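Local coordinates for yeast glycogen phosphorylase (Saccharomyces cerevisiae, PDB 1YGP), which belongs to the carbohydrate phosphorylase family, with the two-lobed GT-B fold, and carries pyridoxal-5'-phosphate, at residues V230-Y235 against E255-V260; V361-N366 against T397-Y402; K665-L670 against K805-S810. All blocks are in the same frame, centred on the assembly; numbering follows the deposited sequence.

Contact 1. Residues V230-Y235 against E255-V260; sequences VTFYGY and ERVLAV
An antiparallel strand pair at one margin of the large mixed sheet joins Val230-Phe232 to Glu255-Val257. Two hydrogen-bonded pairs flank one that is not: Val230 N and O bind Val257 O and N, the latter at 2.9 Å from Val257 N to Val230 O, and Phe232 makes the equivalent double link with Glu255. Between them, Thr231 faces Arg256, and Thr231 OG1 lies 3.6 Å from Arg256 CG, a contact with the aliphatic part of that long chain. On the other face, Val257 CG2 packs on Val230 CB at 3.8 Å and meets the edge of the Phe232 ring at CE2 (3.5 Å), while helix 322-350 covers this face through Phe334. Glu255, its CG anti to the backbone N (chi1 -179°) and its chain extended, runs alongside Tyr233 so that Glu255 OE1 comes to the edge of the ring, 3.4 Å from Tyr233 CE2; the two planes are turned 40° apart. That oxygen also forms a salt bridge with Arg307, and Tyr233 OH bonds Lys330 NZ. The carboxylate is thus pinned by a cation while its negative charge probably also benefits from the weakly positive ring edge.

Contact 2. Residues V361-N366 against T397-Y402; sequences VAIQLN and TKTFAY
The backbone N of Leu365 gives Ala401 O a bond of 2.8 Å, nearly straight at 166°, the shortest of the three backbone bonds between segments 361-366 and 397-402, parallel neighbours in the large sheet. Ala401 N in turn reaches Ile363 O at 3.3 Å, and Ile363 N donates to Thr399 O at 3.2 Å, where helix 389-399 gives way to the strand. The chain leaves strand 361-366, passes through helices 372-384 and 389-399 and returns parallel beside it: a beta-alpha-beta crossover of the Rossmann-like kind found in GT-B proteins.

On one face the Phe400 side chain lies alongside Ile363, pointing the same way, with Phe400 CE1 3.6 Å from Ile363 CD1. Leu365 CD2 approaches the same ring obliquely, 3.7 Å from Phe400 CD1. Thr399 CG2 adds a methyl contact with Ile363 CG1 at 3.8 Å, while its OG1 bonds back to Ile395 O within the helix. On the opposite face Gln364 folds over Ala401. A bend at chi2 (63°) brings the amide back above the strand, with Gln364 OE1 3.5 Å from Ala401 CB. The amide of Gln364 is therefore a buried polar group whose oxygen is satisfied by Trp873 NE1, tying the C-terminal helix 861-873 to the sheet face.

Contact 3. Residues K665-L670 against K805-S810; sequences KLIIKL and KPLVDS
Leu807, which buries more surface here than any other residue of the two segments, pushes its isobutyl group against the flank of helix 662-678. With CG anti to the backbone N (chi1 -172°), the side chain runs out from its own helix and splits its two methyls between two partners: Leu807 CD1 lies 4.4 Å from Ile667 CG1, and Leu807 CD2 lies 4.2 Å from Leu670 CD1. Leu666 answers from the other helix. Leu666 CD1 meets Pro806 CB at 4.1 Å, the two side chains crossing at about a right angle, and the same Leu666 methyl sits 4.4 Å from Leu807 N, over the opening turn of helix 805-813. Ile667 starts off to one flank of its helix, and its extended chain carries it round to Leu807.

The axes of segments 665-670 and 805-810 come within 10.5 Å, with their directions 109° apart, a steep crossing with no backbone-to-backbone contact. Helix 662-678 follows strand 649-654 of the six-stranded parallel sheet, in the Rossmann-like domain that also holds helix 615-634, which adds Phe620 beside Leu807 and Val619 beside Leu670. No hydrogen bond spans the contact; on the 805-810 side, polar bonds run within the helix or to Glu792. Leu807 O accepts from both Ser810 N and Ser810 OG, the hydroxyl at 2.7 Å, and Lys805 NZ forms salt bridges with Asp809 OD1 and with Glu792.

How the contacts relate
Contacts 1 and 2 belong to the same nine-stranded mixed sheet but not to neighbouring strands: three others, 274-284, 184-189 and 98-102, lie between them, and their centres are 24 Å apart. Contact 3 sits in the other half of the fold, with its centre 43 Å from that of contact 2 and 44 Å from that of contact 1. The pyridoxal-5'-phosphate pocket draws on both halves, from Leu107, Gly165 and Arg168 to Lys607 and Lys728, and no residue of the three contacts lines it. Contact 2 has an indirect tie to the pocket: Asn366 ND2 makes a weak hydrogen bond to the O of Leu166, the residue after Gly165. Lys607 directly follows strand 601-606 of the second sheet, whose strand 649-654 leads into helix 662-678.

Contact 1. Residues V230-Y235 against E255-V260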
loop_
_atom_site.group_PDB
_atom_site.type_symbol
_atom_site.label_atom_id
_atom_site.label_comp_id
_atom_site.label_asym_id
_atom_site.label_seq_id
_atom_site.Cartn_x
_atom_site.Cartn_y
_atom_site.Cartn_z
ATOM N N VAL A 230 1.088 -6.918 -20.653
ATOM C CA VAL A 230 0.404 -8.186 -20.868
ATOM C C VAL A 230 -0.859 -7.783 -21.607
ATOM O O VAL A 230 -1.478 -6.778 -21.252
ATOM C CB VAL A 230 0.093 -8.842 -19.497
ATOM C CG1 VAL A 230 -0.865 -10.002 -19.663
ATOM C CG2 VAL A 230 1.359 -9.420 -18.892
ATOM N N THR A 231 -1.322 -8.560 -22.573
ATOM C CA THR A 231 -2.389 -8.140 -23.474
ATOM C C THR A 231 -3.568 -9.086 -23.480
ATOM O O THR A 231 -3.393 -10.307 -23.378
ATOM C CB THR A 231 -1.726 -8.013 -24.871
ATOM O OG1 THR A 231 -1.089 -6.755 -24.777
ATOM C CG2 THR A 231 -2.613 -8.079 -26.087
ATOM N N PHE A 232 -4.765 -8.546 -23.602
ATOM C CA PHE A 232 -5.922 -9.410 -23.657
ATOM C C PHE A 232 -6.781 -8.956 -24.814
ATOM O O PHE A 232 -6.712 -7.795 -25.247
ATOM C CB PHE A 232 -6.721 -9.323 -22.378
ATOM C CG PHE A 232 -5.926 -9.774 -21.167
ATOM C CD1 PHE A 232 -5.654 -11.129 -20.980
ATOM C CD2 PHE A 232 -5.468 -8.822 -20.248
ATOM C CE1 PHE A 232 -4.921 -11.517 -19.863
ATOM C CE2 PHE A 232 -4.734 -9.229 -19.137
ATOM C CZ PHE A 232 -4.459 -10.577 -18.940
ATOM N N TYR A 233 -7.577 -9.908 -25.311
ATOM C CA TYR A 233 -8.538 -9.730 -26.388
ATOM C C TYR A 233 -7.774 -9.415 -27.653
ATOM O O TYR A 233 -6.605 -9.790 -27.800
ATOM C CB TYR A 233 -9.524 -8.592 -26.035
ATOM C CG TYR A 233 -10.235 -8.877 -24.724
ATOM C CD1 TYR A 233 -11.210 -9.866 -24.664
ATOM C CD2 TYR A 233 -9.884 -8.170 -23.571
ATOM C CE1 TYR A 233 -11.838 -10.155 -23.458
ATOM C CE2 TYR A 233 -10.506 -8.455 -22.359
ATOM C CZ TYR A 233 -11.482 -9.448 -22.324
ATOM O OH TYR A 233 -12.147 -9.716 -21.156
ATOM N N GLY A 234 -8.413 -8.742 -28.596
ATOM C CA GLY A 234 -7.732 -8.303 -29.793
ATOM C C GLY A 234 -7.970 -9.231 -30.956
ATOM O O GLY A 234 -8.901 -10.032 -30.958
ATOM N N TYR A 235 -7.136 -9.095 -31.960
ATOM C CA TYR A 235 -7.254 -9.907 -33.129
ATOM C C TYR A 235 -5.887 -10.233 -33.656
ATOM O O TYR A 235 -4.899 -9.557 -33.340
ATOM C CB TYR A 235 -8.056 -9.193 -34.207
ATOM C CG TYR A 235 -7.665 -7.789 -34.624
ATOM C CD1 TYR A 235 -7.934 -6.717 -33.781
ATOM C CD2 TYR A 235 -7.124 -7.585 -35.892
ATOM C CE1 TYR A 235 -7.676 -5.424 -34.207
ATOM C CE2 TYR A 235 -6.861 -6.292 -36.331
ATOM C CZ TYR A 235 -7.145 -5.214 -35.483
ATOM O OH TYR A 235 -6.928 -3.914 -35.925
ATOM N N GLU A 255 -6.451 -4.950 -24.841
ATOM C CA GLU A 255 -6.307 -4.374 -23.517
ATOM C C GLU A 255 -4.881 -4.672 -23.122
ATOM O O GLU A 255 -4.317 -5.676 -23.591
ATOM C CB GLU A 255 -7.295 -5.057 -22.605
ATOM C CG GLU A 255 -7.365 -4.601 -21.149
ATOM C CD GLU A 255 -8.465 -5.297 -20.349
ATOM O OE1 GLU A 255 -9.551 -5.495 -20.902
ATOM O OE2 GLU A 255 -8.249 -5.639 -19.180
ATOM N N ARG A 256 -4.252 -3.823 -22.319
ATOM C CA ARG A 256 -2.893 -4.092 -21.876
ATOM C C ARG A 256 -2.863 -3.723 -20.424
ATOM O O ARG A 256 -3.416 -2.688 -20.056
ATOM C CB ARG A 256 -1.793 -3.247 -22.519
ATOM C CG ARG A 256 -1.644 -3.241 -24.048
ATOM C CD ARG A 256 -0.241 -2.817 -24.512
ATOM N NE ARG A 256 0.368 -1.830 -23.622
ATOM C CZ ARG A 256 1.677 -1.544 -23.647
ATOM N NH1 ARG A 256 2.519 -2.128 -24.510
ATOM N NH2 ARG A 256 2.168 -0.727 -22.711
ATOM N N VAL A 257 -2.276 -4.562 -19.598
ATOM C CA VAL A 257 -2.149 -4.297 -18.175
ATOM C C VAL A 257 -0.663 -4.368 -17.907
ATOM O O VAL A 257 0.091 -4.709 -18.841
ATOM C CB VAL A 257 -2.881 -5.344 -17.327
ATOM C CG1 VAL A 257 -4.362 -5.131 -17.479
ATOM C CG2 VAL A 257 -2.577 -6.763 -17.790
ATOM N N LEU A 258 -0.207 -4.046 -16.700
ATOM C CA LEU A 258 1.211 -4.097 -16.435
ATOM C C LEU A 258 1.481 -5.044 -15.314
ATOM O O LEU A 258 0.695 -5.070 -14.368
ATOM C CB LEU A 258 1.770 -2.770 -16.022
ATOM C CG LEU A 258 1.898 -1.705 -17.071
ATOM C CD1 LEU A 258 2.673 -0.563 -16.461
ATOM C CD2 LEU A 258 2.665 -2.198 -18.281
ATOM N N ALA A 259 2.573 -5.797 -15.392
ATOM C CA ALA A 259 2.932 -6.734 -14.353
ATOM C C ALA A 259 4.157 -6.117 -13.698
ATOM O O ALA A 259 5.153 -5.835 -14.365
ATOM C CB ALA A 259 3.285 -8.061 -14.963
ATOM N N VAL A 260 4.105 -5.814 -12.413
ATOM C CA VAL A 260 5.233 -5.239 -11.716
ATOM C C VAL A 260 5.658 -6.353 -10.776
ATOM O O VAL A 260 4.794 -6.957 -10.116
ATOM C CB VAL A 260 4.739 -3.980 -10.977
ATOM C CG1 VAL A 260 5.786 -3.401 -10.041
ATOM C CG2 VAL A 260 4.378 -2.956 -12.038
#

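Contact 2. Residues V361-N366 against T397-Y402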
loop_
_atom_site.group_PDB
_atom_site.type_symbol
_atom_site.label_atom_id
_atom_site.label_comp_id
_atom_site.label_asym_id
_atom_site.label_seq_id
_atom_site.Cartn_x
_atom_site.Cartn_y
_atom_site.Cartn_z
ATOM N N VAL A 361 17.116 -23.880 -19.513
ATOM C CA VAL A 361 15.954 -23.550 -18.715
ATOM C C VAL A 361 15.152 -24.803 -18.428
ATOM O O VAL A 361 14.888 -25.544 -19.368
ATOM C CB VAL A 361 15.077 -22.540 -19.482
ATOM C CG1 VAL A 361 13.848 -22.174 -18.679
ATOM C CG2 VAL A 361 15.846 -21.274 -19.721
ATOM N N ALA A 362 14.720 -25.067 -17.195
ATOM C CA ALA A 362 13.823 -26.184 -16.892
ATOM C C ALA A 362 12.562 -25.551 -16.299
ATOM O O ALA A 362 12.702 -24.867 -15.285
ATOM C CB ALA A 362 14.453 -27.085 -15.852
ATOM N N ILE A 363 11.340 -25.636 -16.819
ATOM C CA ILE A 363 10.192 -24.988 -16.194
ATOM C C ILE A 363 9.251 -26.082 -15.717
ATOM O O ILE A 363 8.822 -26.940 -16.512
ATOM C CB ILE A 363 9.424 -24.040 -17.196
ATOM C CG1 ILE A 363 10.366 -23.045 -17.892
ATOM C CG2 ILE A 363 8.354 -23.270 -16.398
ATOM C CD1 ILE A 363 9.682 -22.034 -18.847
ATOM N N GLN A 364 8.903 -26.082 -14.430
ATOM C CA GLN A 364 8.021 -27.106 -13.887
ATOM C C GLN A 364 6.592 -26.606 -13.755
ATOM O O GLN A 364 6.339 -25.558 -13.161
ATOM C CB GLN A 364 8.531 -27.544 -12.528
ATOM C CG GLN A 364 7.869 -28.817 -12.035
ATOM C CD GLN A 364 8.147 -30.034 -12.905
ATOM O OE1 GLN A 364 9.281 -30.387 -13.193
ATOM N NE2 GLN A 364 7.150 -30.758 -13.364
ATOM N N LEU A 365 5.615 -27.317 -14.275
ATOM C CA LEU A 365 4.263 -26.849 -14.188
ATOM C C LEU A 365 3.718 -27.541 -12.970
ATOM O O LEU A 365 3.540 -28.774 -12.960
ATOM C CB LEU A 365 3.471 -27.252 -15.419
ATOM C CG LEU A 365 3.984 -26.900 -16.817
ATOM C CD1 LEU A 365 2.767 -26.964 -17.705
ATOM C CD2 LEU A 365 4.582 -25.496 -16.939
ATOM N N ASN A 366 3.539 -26.796 -11.880
ATOM C CA ASN A 366 2.956 -27.422 -10.716
ATOM C C ASN A 366 1.449 -27.416 -10.941
ATOM O O ASN A 366 0.764 -26.409 -10.759
ATOM C CB ASN A 366 3.346 -26.644 -9.479
ATOM C CG ASN A 366 2.783 -27.296 -8.223
ATOM O OD1 ASN A 366 2.626 -28.522 -8.131
ATOM N ND2 ASN A 366 2.416 -26.508 -7.218
ATOM N N THR A 397 8.900 -28.413 -26.082
ATOM C CA THR A 397 8.794 -29.792 -25.652
ATOM C C THR A 397 9.884 -30.196 -24.679
ATOM O O THR A 397 9.659 -30.763 -23.610
ATOM C CB THR A 397 8.801 -30.550 -26.960
ATOM O OG1 THR A 397 7.508 -30.301 -27.508
ATOM C CG2 THR A 397 9.140 -32.022 -26.834
ATOM N N LYS A 398 11.111 -29.863 -25.020
ATOM C CA LYS A 398 12.207 -30.187 -24.157
ATOM C C LYS A 398 12.314 -29.267 -22.949
ATOM O O LYS A 398 13.010 -29.638 -22.011
ATOM C CB LYS A 398 13.462 -30.156 -24.985
ATOM C CG LYS A 398 13.586 -31.437 -25.760
ATOM C CD LYS A 398 14.917 -31.392 -26.489
ATOM C CE LYS A 398 14.845 -30.978 -27.961
ATOM N NZ LYS A 398 14.405 -32.098 -28.777
ATOM N N THR A 399 11.609 -28.138 -22.876
ATOM C CA THR A 399 11.702 -27.219 -21.749
ATOM C C THR A 399 10.727 -27.570 -20.633
ATOM O O THR A 399 11.041 -27.374 -19.464
ATOM C CB THR A 399 11.438 -25.770 -22.241
ATOM O OG1 THR A 399 12.385 -25.456 -23.264
ATOM C CG2 THR A 399 11.575 -24.753 -21.113
ATOM N N PHE A 400 9.544 -28.101 -20.885
ATOM C CA PHE A 400 8.565 -28.321 -19.827
ATOM C C PHE A 400 8.446 -29.712 -19.227
ATOM O O PHE A 400 8.812 -30.739 -19.829
ATOM C CB PHE A 400 7.193 -27.918 -20.335
ATOM C CG PHE A 400 7.154 -26.440 -20.685
ATOM C CD1 PHE A 400 7.014 -25.496 -19.668
ATOM C CD2 PHE A 400 7.303 -26.029 -22.016
ATOM C CE1 PHE A 400 7.029 -24.145 -19.991
ATOM C CE2 PHE A 400 7.317 -24.674 -22.322
ATOM C CZ PHE A 400 7.182 -23.733 -21.315
ATOM N N ALA A 401 7.952 -29.743 -17.993
ATOM C CA ALA A 401 7.571 -30.969 -17.328
ATOM C C ALA A 401 6.354 -30.619 -16.474
ATOM O O ALA A 401 6.259 -29.519 -15.913
ATOM C CB ALA A 401 8.673 -31.471 -16.424
ATOM N N TYR A 402 5.427 -31.555 -16.308
ATOM C CA TYR A 402 4.159 -31.346 -15.631
ATOM C C TYR A 402 3.984 -32.232 -14.395
ATOM O O TYR A 402 4.111 -33.457 -14.515
ATOM C CB TYR A 402 3.138 -31.606 -16.720
ATOM C CG TYR A 402 1.700 -31.875 -16.328
ATOM C CD1 TYR A 402 0.995 -30.943 -15.575
ATOM C CD2 TYR A 402 1.065 -33.033 -16.779
ATOM C CE1 TYR A 402 -0.344 -31.152 -15.277
ATOM C CE2 TYR A 402 -0.288 -33.245 -16.477
ATOM C CZ TYR A 402 -0.979 -32.297 -15.728
ATOM O OH TYR A 402 -2.311 -32.473 -15.420
#

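Contact 3. Residues K665-L670 against K805-S810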
loop_
_atom_site.group_PDB
_atom_site.type_symbol
_atom_site.label_atom_id
_atom_site.label_comp_id
_atom_site.label_asym_id
_atom_site.label_seq_id
_atom_site.Cartn_x
_atom_site.Cartn_y
_atom_site.Cartn_z
ATOM N N LYS A 665 -20.300 -26.254 4.560
ATOM C CA LYS A 665 -20.683 -25.284 5.563
ATOM C C LYS A 665 -21.633 -25.894 6.597
ATOM O O LYS A 665 -21.537 -25.522 7.774
ATOM C CB LYS A 665 -21.310 -24.088 4.867
ATOM C CG LYS A 665 -20.230 -23.084 4.516
ATOM C CD LYS A 665 -20.742 -22.039 3.549
ATOM C CE LYS A 665 -19.758 -20.889 3.510
ATOM N NZ LYS A 665 -20.382 -19.673 2.995
ATOM N N LEU A 666 -22.501 -26.856 6.261
ATOM C CA LEU A 666 -23.345 -27.498 7.268
ATOM C C LEU A 666 -22.479 -28.273 8.220
ATOM O O LEU A 666 -22.726 -28.222 9.429
ATOM C CB LEU A 666 -24.334 -28.532 6.736
ATOM C CG LEU A 666 -25.744 -28.123 6.380
ATOM C CD1 LEU A 666 -26.531 -29.330 5.892
ATOM C CD2 LEU A 666 -26.411 -27.527 7.613
ATOM N N ILE A 667 -21.433 -28.938 7.702
ATOM C CA ILE A 667 -20.627 -29.778 8.553
ATOM C C ILE A 667 -19.912 -28.914 9.583
ATOM O O ILE A 667 -19.819 -29.312 10.756
ATOM C CB ILE A 667 -19.652 -30.587 7.687
ATOM C CG1 ILE A 667 -20.470 -31.584 6.862
ATOM C CG2 ILE A 667 -18.633 -31.326 8.563
ATOM C CD1 ILE A 667 -19.693 -32.506 5.891
ATOM N N ILE A 668 -19.497 -27.695 9.217
ATOM C CA ILE A 668 -18.871 -26.817 10.196
ATOM C C ILE A 668 -19.896 -26.464 11.259
ATOM O O ILE A 668 -19.529 -26.528 12.434
ATOM C CB ILE A 668 -18.321 -25.556 9.492
ATOM C CG1 ILE A 668 -17.166 -25.952 8.556
ATOM C CG2 ILE A 668 -17.828 -24.567 10.523
ATOM C CD1 ILE A 668 -16.487 -24.841 7.739
ATOM N N LYS A 669 -21.169 -26.180 10.939
ATOM C CA LYS A 669 -22.143 -25.810 11.964
ATOM C C LYS A 669 -22.363 -26.999 12.886
ATOM O O LYS A 669 -22.321 -26.856 14.115
ATOM C CB LYS A 669 -23.485 -25.399 11.342
ATOM C CG LYS A 669 -24.599 -25.001 12.319
ATOM C CD LYS A 669 -24.071 -23.886 13.204
ATOM C CE LYS A 669 -24.903 -23.534 14.436
ATOM N NZ LYS A 669 -26.136 -22.878 14.052
ATOM N N LEU A 670 -22.480 -28.189 12.297
ATOM C CA LEU A 670 -22.705 -29.402 13.047
ATOM C C LEU A 670 -21.600 -29.658 14.053
ATOM O O LEU A 670 -21.949 -29.983 15.196
ATOM C CB LEU A 670 -22.831 -30.571 12.072
ATOM C CG LEU A 670 -23.583 -31.871 12.417
ATOM C CD1 LEU A 670 -22.576 -33.007 12.293
ATOM C CD2 LEU A 670 -24.258 -31.803 13.792
ATOM N N LYS A 805 -30.700 -31.891 8.191
ATOM C CA LYS A 805 -31.368 -32.893 7.381
ATOM C C LYS A 805 -30.664 -33.209 6.068
ATOM O O LYS A 805 -30.486 -34.401 5.833
ATOM C CB LYS A 805 -32.805 -32.465 7.066
ATOM C CG LYS A 805 -33.716 -33.662 7.159
ATOM C CD LYS A 805 -35.017 -33.577 6.384
ATOM C CE LYS A 805 -35.978 -34.672 6.840
ATOM N NZ LYS A 805 -35.367 -35.992 6.938
ATOM N N PRO A 806 -30.212 -32.324 5.170
ATOM C CA PRO A 806 -29.524 -32.687 3.927
ATOM C C PRO A 806 -28.367 -33.673 4.075
ATOM O O PRO A 806 -28.165 -34.557 3.234
ATOM C CB PRO A 806 -29.098 -31.367 3.370
ATOM C CG PRO A 806 -30.244 -30.489 3.781
ATOM C CD PRO A 806 -30.420 -30.886 5.227
ATOM N N LEU A 807 -27.643 -33.560 5.193
ATOM C CA LEU A 807 -26.544 -34.452 5.522
ATOM C C LEU A 807 -27.099 -35.856 5.775
ATOM O O LEU A 807 -26.759 -36.800 5.062
ATOM C CB LEU A 807 -25.837 -33.893 6.753
ATOM C CG LEU A 807 -24.540 -34.528 7.203
ATOM C CD1 LEU A 807 -23.552 -34.552 6.042
ATOM C CD2 LEU A 807 -23.978 -33.736 8.370
ATOM N N VAL A 808 -28.026 -36.003 6.726
ATOM C CA VAL A 808 -28.664 -37.277 7.060
ATOM C C VAL A 808 -29.291 -37.877 5.814
ATOM O O VAL A 808 -29.036 -39.038 5.496
ATOM C CB VAL A 808 -29.739 -37.057 8.130
ATOM C CG1 VAL A 808 -30.449 -38.338 8.480
ATOM C CG2 VAL A 808 -29.072 -36.573 9.381
ATOM N N ASP A 809 -30.050 -37.121 5.038
ATOM C CA ASP A 809 -30.625 -37.669 3.831
ATOM C C ASP A 809 -29.633 -37.965 2.735
ATOM O O ASP A 809 -30.025 -38.669 1.798
ATOM C CB ASP A 809 -31.673 -36.745 3.258
ATOM C CG ASP A 809 -32.862 -36.490 4.172
ATOM O OD1 ASP A 809 -33.076 -37.222 5.148
ATOM O OD2 ASP A 809 -33.574 -35.526 3.888
ATOM N N SER A 810 -28.386 -37.498 2.720
ATOM C CA SER A 810 -27.503 -37.916 1.642
ATOM C C SER A 810 -27.111 -39.368 1.917
ATOM O O SER A 810 -27.226 -40.210 1.012
ATOM C CB SER A 810 -26.267 -37.003 1.562
ATOM O OG SER A 810 -25.410 -36.942 2.696
#